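Local coordinates for protein alanine racemase (Corynebacterium glutamicum, PDB 2DY3) that belongs to the alanine racemase family, pairing a TIM-barrel-type domain with a sheet-rich C-terminal domain, and holds pyridoxal-5'-phosphate, at residues D336-R340 against L341-N345; I309-G312 against D313-H316. All coordinates share one frame; numbering follows the deposited sequence.

Interaction 1: residues D336-R340 against L341-N345; sequences DFAER and LDTIN
Leu341 lays its side chain against the Phe337 ring as the chain leaves helix 334-340 through a Schellman motif, in the C-terminal domain of this alanine racemase. Its amide still makes a helical bond, Leu341 N to Phe337 O at 3.0 Å, and a weaker one to the carbonyl oxygen of Ala338. Its side chain crosses the Phe337 ring at a slant: methyl CD1 sits over one face, off-centre toward the rim, in a CH-pi contact 4.2 Å from the ring centroid, while Leu341 CD2 meets ring atom CE1 of Phe337 at 3.4 Å. Phe337 has CG anti to its own N (chi1 -174°), which carries the ring alongside its carbonyl and into line with these methyls. Phe287 meets the same ring edge to face, and Val348 of helix 345-350 packs on it too.

Asp342, with positive phi (55°), is the C-prime residue that reverses the chain. Its N bonds to Glu339 O at 3.1 Å. Asp342 CB points away from the helix, and His282 of the second subunit packs on this residue.

Thr343 supplies the i to i-5 bond of the Schellman motif, a fairly straight one (158°) from Thr343 N to Ala338 O at 2.9 Å. Ala338 O is therefore gripped by this bond and by the weak one from Leu341, and Thr343 CG2 lies 3.4 Å from Ala338 O as well. Thr343 OG1 is hydrogen-bonded to Glu347 OE1 in helix 345-350.

Ile344 is the N-cap of that helix. Its CB points away from helix 334-340, and Arg281 of the second subunit packs on it. Its backbone nevertheless passes close to the Ala338 methyl, and the following amide, Asn345 N, lies 3.3 Å from Ala338 CB.

Interaction 2: residues I309-G312 against D313-H316; sequences ISLG and DNPH
Leu311 and Asn314 meet twice, through a backbone hydrogen bond and through their side chains. The bond runs from Asn314 N to Leu311 O at 2.8 Å, with an N-H...O angle of 145°. On the same carbonyl the ring of Pro315 adds a looser contact, Pro315 CD lying 3.8 Å from Leu311 O.

Between the side chains the contact is van der Waals. The two lie side by side and point the same way, Leu311 CB being 3.9 Å from Asn314 CB and Leu311 CD1 3.8 Å from the amide carbon CG of Asn314. Asn314 has CG anti to its N (chi1 -168°), which lays the amide along the leucine, while its OD1 accepts a hydrogen bond from Val318 N further along the loop. Phe267 of the adjacent strand touches both side chains.

Residues Leu311 to Asn314 form a type II' beta turn as the chain leaves strand 307-312. Gly312 occupies its first corner with positive phi, a conformation that glycine adopts readily. In the strand pairing, Leu311 and Gly312 both face Phe267, a classic beta bulge just where the turn begins, and each makes a backbone hydrogen bond to that residue.

Asp313 sits at the second corner, its CB pointing away from the strand residues. Beyond the turn, Pro315 CG rests over one face of the His316 ring, off-centre toward the rim, and the His316 side chain also touches Leu294 and Tyr296 of strand 294-299.

Interaction 2 precedes interaction 1 in the chain, and both belong to the C-terminal domain: one turns the chain as it leaves strand 307-312, the other at the end of helix 334-340. Their centres are 24 Å apart and their nearest atoms about 10 Å, so they do not touch. Interaction 1 is nearer the middle of the chain, its centre 16 Å from that of the chain against 37 Å for interaction 2, and it alone meets the second subunit. Its Asn345 side chain is about 8 Å from a bound pyridoxal-5'-phosphate, and the next residue, Tyr346, belongs to the ligand pocket.

Interaction 1: residues D336-R340 against L341-N345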
loop_
_atom_site.group_PDB
_atom_site.type_symbol
_atom_site.label_atom_id
_atom_site.label_comp_id
_atom_site.label_asym_id
_atom_site.label_seq_id
_atom_site.Cartn_x
_atom_site.Cartn_y
_atom_site.Cartn_z
ATOM N N ASP B 336 16.015 8.852 7.831
ATOM C CA ASP B 336 15.967 10.291 7.576
ATOM C C ASP B 336 14.621 10.660 6.954
ATOM O O ASP B 336 13.958 11.617 7.378
ATOM C CB ASP B 336 17.081 10.697 6.615
ATOM C CG ASP B 336 17.024 12.167 6.253
ATOM O OD1 ASP B 336 17.505 12.996 7.049
ATOM O OD2 ASP B 336 16.483 12.501 5.179
ATOM N N PHE B 337 14.227 9.896 5.937
ATOM C CA PHE B 337 12.966 10.128 5.248
ATOM C C PHE B 337 11.820 9.995 6.247
ATOM O O PHE B 337 10.870 10.775 6.223
ATOM C CB PHE B 337 12.792 9.112 4.111
ATOM C CG PHE B 337 11.583 9.355 3.256
ATOM C CD1 PHE B 337 10.570 8.416 3.179
ATOM C CD2 PHE B 337 11.455 10.525 2.529
ATOM C CE1 PHE B 337 9.453 8.640 2.395
ATOM C CE2 PHE B 337 10.340 10.754 1.743
ATOM C CZ PHE B 337 9.340 9.812 1.677
ATOM N N ALA B 338 11.928 9.002 7.128
ATOM C CA ALA B 338 10.912 8.761 8.147
ATOM C C ALA B 338 10.731 9.982 9.036
ATOM O O ALA B 338 9.610 10.447 9.236
ATOM C CB ALA B 338 11.295 7.555 8.998
ATOM N N GLU B 339 11.834 10.500 9.573
ATOM C CA GLU B 339 11.749 11.662 10.447
ATOM C C GLU B 339 11.256 12.909 9.717
ATOM O O GLU B 339 10.597 13.757 10.317
ATOM C CB GLU B 339 13.094 11.915 11.147
ATOM C CG GLU B 339 14.333 11.656 10.309
ATOM C CD GLU B 339 15.615 11.701 11.134
ATOM O OE1 GLU B 339 16.712 11.592 10.546
ATOM O OE2 GLU B 339 15.525 11.842 12.374
ATOM N N ARG B 340 11.560 13.018 8.425
ATOM C CA ARG B 340 11.097 14.160 7.639
ATOM C C ARG B 340 9.578 14.070 7.553
ATOM O O ARG B 340 8.885 15.087 7.510
ATOM C CB ARG B 340 11.688 14.131 6.222
ATOM C CG ARG B 340 13.181 14.456 6.134
ATOM C CD ARG B 340 13.449 15.950 6.256
ATOM N NE ARG B 340 14.857 16.238 6.536
ATOM C CZ ARG B 340 15.874 15.901 5.745
ATOM N NH1 ARG B 340 15.656 15.257 4.607
ATOM N NH2 ARG B 340 17.117 16.206 6.098
ATOM N N LEU B 341 9.068 12.840 7.539
ATOM C CA LEU B 341 7.630 12.599 7.454
ATOM C C LEU B 341 6.972 12.442 8.819
ATOM O O LEU B 341 5.810 12.048 8.912
ATOM C CB LEU B 341 7.350 11.361 6.594
ATOM C CG LEU B 341 7.202 11.633 5.092
ATOM C CD1 LEU B 341 8.361 12.494 4.610
ATOM C CD2 LEU B 341 7.143 10.321 4.326
ATOM N N ASP B 342 7.716 12.751 9.874
ATOM C CA ASP B 342 7.193 12.661 11.231
ATOM C C ASP B 342 6.640 11.263 11.524
ATOM O O ASP B 342 5.550 11.117 12.067
ATOM C CB ASP B 342 6.112 13.741 11.433
ATOM C CG ASP B 342 5.483 13.711 12.820
ATOM O OD1 ASP B 342 6.212 13.559 13.823
ATOM O OD2 ASP B 342 4.246 13.861 12.908
ATOM N N THR B 343 7.406 10.240 11.150
ATOM C CA THR B 343 7.024 8.852 11.396
ATOM C C THR B 343 8.284 8.011 11.631
ATOM O O THR B 343 9.350 8.555 11.922
ATOM C CB THR B 343 6.212 8.264 10.216
ATOM O OG1 THR B 343 5.687 6.986 10.592
ATOM C CG2 THR B 343 7.092 8.111 8.977
ATOM N N ILE B 344 8.174 6.693 11.508
ATOM C CA ILE B 344 9.321 5.820 11.746
ATOM C C ILE B 344 9.702 5.005 10.513
ATOM O O ILE B 344 8.869 4.769 9.637
ATOM C CB ILE B 344 9.046 4.869 12.942
ATOM C CG1 ILE B 344 7.805 4.021 12.672
ATOM C CG2 ILE B 344 8.820 5.678 14.208
ATOM C CD1 ILE B 344 7.394 3.149 13.847
ATOM N N ASN B 345 10.960 4.567 10.450
ATOM C CA ASN B 345 11.442 3.805 9.302
ATOM C C ASN B 345 10.640 2.543 8.994
ATOM O O ASN B 345 10.583 2.107 7.841
ATOM C CB ASN B 345 12.942 3.484 9.457
ATOM C CG ASN B 345 13.304 2.940 10.835
ATOM O OD1 ASN B 345 14.455 3.048 11.266
ATOM N ND2 ASN B 345 12.343 2.345 11.517
#

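Interaction 2: residues I309-G312 against D313-H316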
loop_
_atom_site.group_PDB
_atom_site.type_symbol
_atom_site.label_atom_id
_atom_site.label_comp_id
_atom_site.label_asym_id
_atom_site.label_seq_id
_atom_site.Cartn_x
_atom_site.Cartn_y
_atom_site.Cartn_z
ATOM N N ILE B 309 8.928 18.192 -8.159
ATOM C CA ILE B 309 10.093 18.667 -7.422
ATOM C C ILE B 309 10.632 19.899 -8.144
ATOM O O ILE B 309 10.496 20.021 -9.370
ATOM C CB ILE B 309 11.211 17.593 -7.363
ATOM C CG1 ILE B 309 11.728 17.292 -8.773
ATOM C CG2 ILE B 309 10.677 16.317 -6.727
ATOM C CD1 ILE B 309 12.917 16.348 -8.788
ATOM N N SER B 310 11.231 20.814 -7.388
ATOM C CA SER B 310 11.781 22.019 -7.985
ATOM C C SER B 310 13.270 21.857 -8.251
ATOM O O SER B 310 14.037 21.446 -7.379
ATOM C CB SER B 310 11.533 23.238 -7.085
ATOM O OG SER B 310 12.075 23.051 -5.793
ATOM N N LEU B 311 13.664 22.178 -9.473
ATOM C CA LEU B 311 15.048 22.080 -9.895
ATOM C C LEU B 311 15.703 23.459 -9.807
ATOM O O LEU B 311 16.904 23.606 -10.038
ATOM C CB LEU B 311 15.102 21.584 -11.342
ATOM C CG LEU B 311 14.293 20.328 -11.676
ATOM C CD1 LEU B 311 14.419 20.015 -13.164
ATOM C CD2 LEU B 311 14.794 19.156 -10.835
ATOM N N GLY B 312 14.913 24.469 -9.466
ATOM C CA GLY B 312 15.460 25.812 -9.408
ATOM C C GLY B 312 15.793 26.185 -10.840
ATOM O O GLY B 312 14.960 26.012 -11.731
ATOM N N ASP B 313 17.001 26.679 -11.084
ATOM C CA ASP B 313 17.385 27.036 -12.446
ATOM C C ASP B 313 17.974 25.812 -13.135
ATOM O O ASP B 313 18.529 25.906 -14.226
ATOM C CB ASP B 313 18.402 28.179 -12.436
ATOM C CG ASP B 313 19.687 27.800 -11.752
ATOM O OD1 ASP B 313 19.636 27.333 -10.593
ATOM O OD2 ASP B 313 20.752 27.967 -12.379
ATOM N N ASN B 314 17.836 24.663 -12.481
ATOM C CA ASN B 314 18.340 23.398 -12.995
ATOM C C ASN B 314 19.786 23.502 -13.487
ATOM O O ASN B 314 20.085 23.209 -14.643
ATOM C CB ASN B 314 17.431 22.890 -14.124
ATOM C CG ASN B 314 17.726 21.449 -14.501
ATOM O OD1 ASN B 314 18.178 20.663 -13.668
ATOM N ND2 ASN B 314 17.455 21.090 -15.750
ATOM N N PRO B 315 20.704 23.915 -12.600
ATOM C CA PRO B 315 22.126 24.067 -12.930
ATOM C C PRO B 315 22.867 22.781 -13.295
ATOM O O PRO B 315 23.879 22.826 -13.994
ATOM C CB PRO B 315 22.700 24.727 -11.677
ATOM C CG PRO B 315 21.848 24.158 -10.586
ATOM C CD PRO B 315 20.455 24.259 -11.190
ATOM N N HIS B 316 22.361 21.642 -12.834
ATOM C CA HIS B 316 22.997 20.361 -13.107
ATOM C C HIS B 316 22.400 19.691 -14.340
ATOM O O HIS B 316 22.709 18.540 -14.659
ATOM C CB HIS B 316 22.870 19.470 -11.872
ATOM C CG HIS B 316 23.275 20.165 -10.608
ATOM N ND1 HIS B 316 24.583 20.496 -10.329
ATOM C CD2 HIS B 316 22.532 20.690 -9.603
ATOM C CE1 HIS B 316 24.629 21.201 -9.211
ATOM N NE2 HIS B 316 23.398 21.334 -8.751
#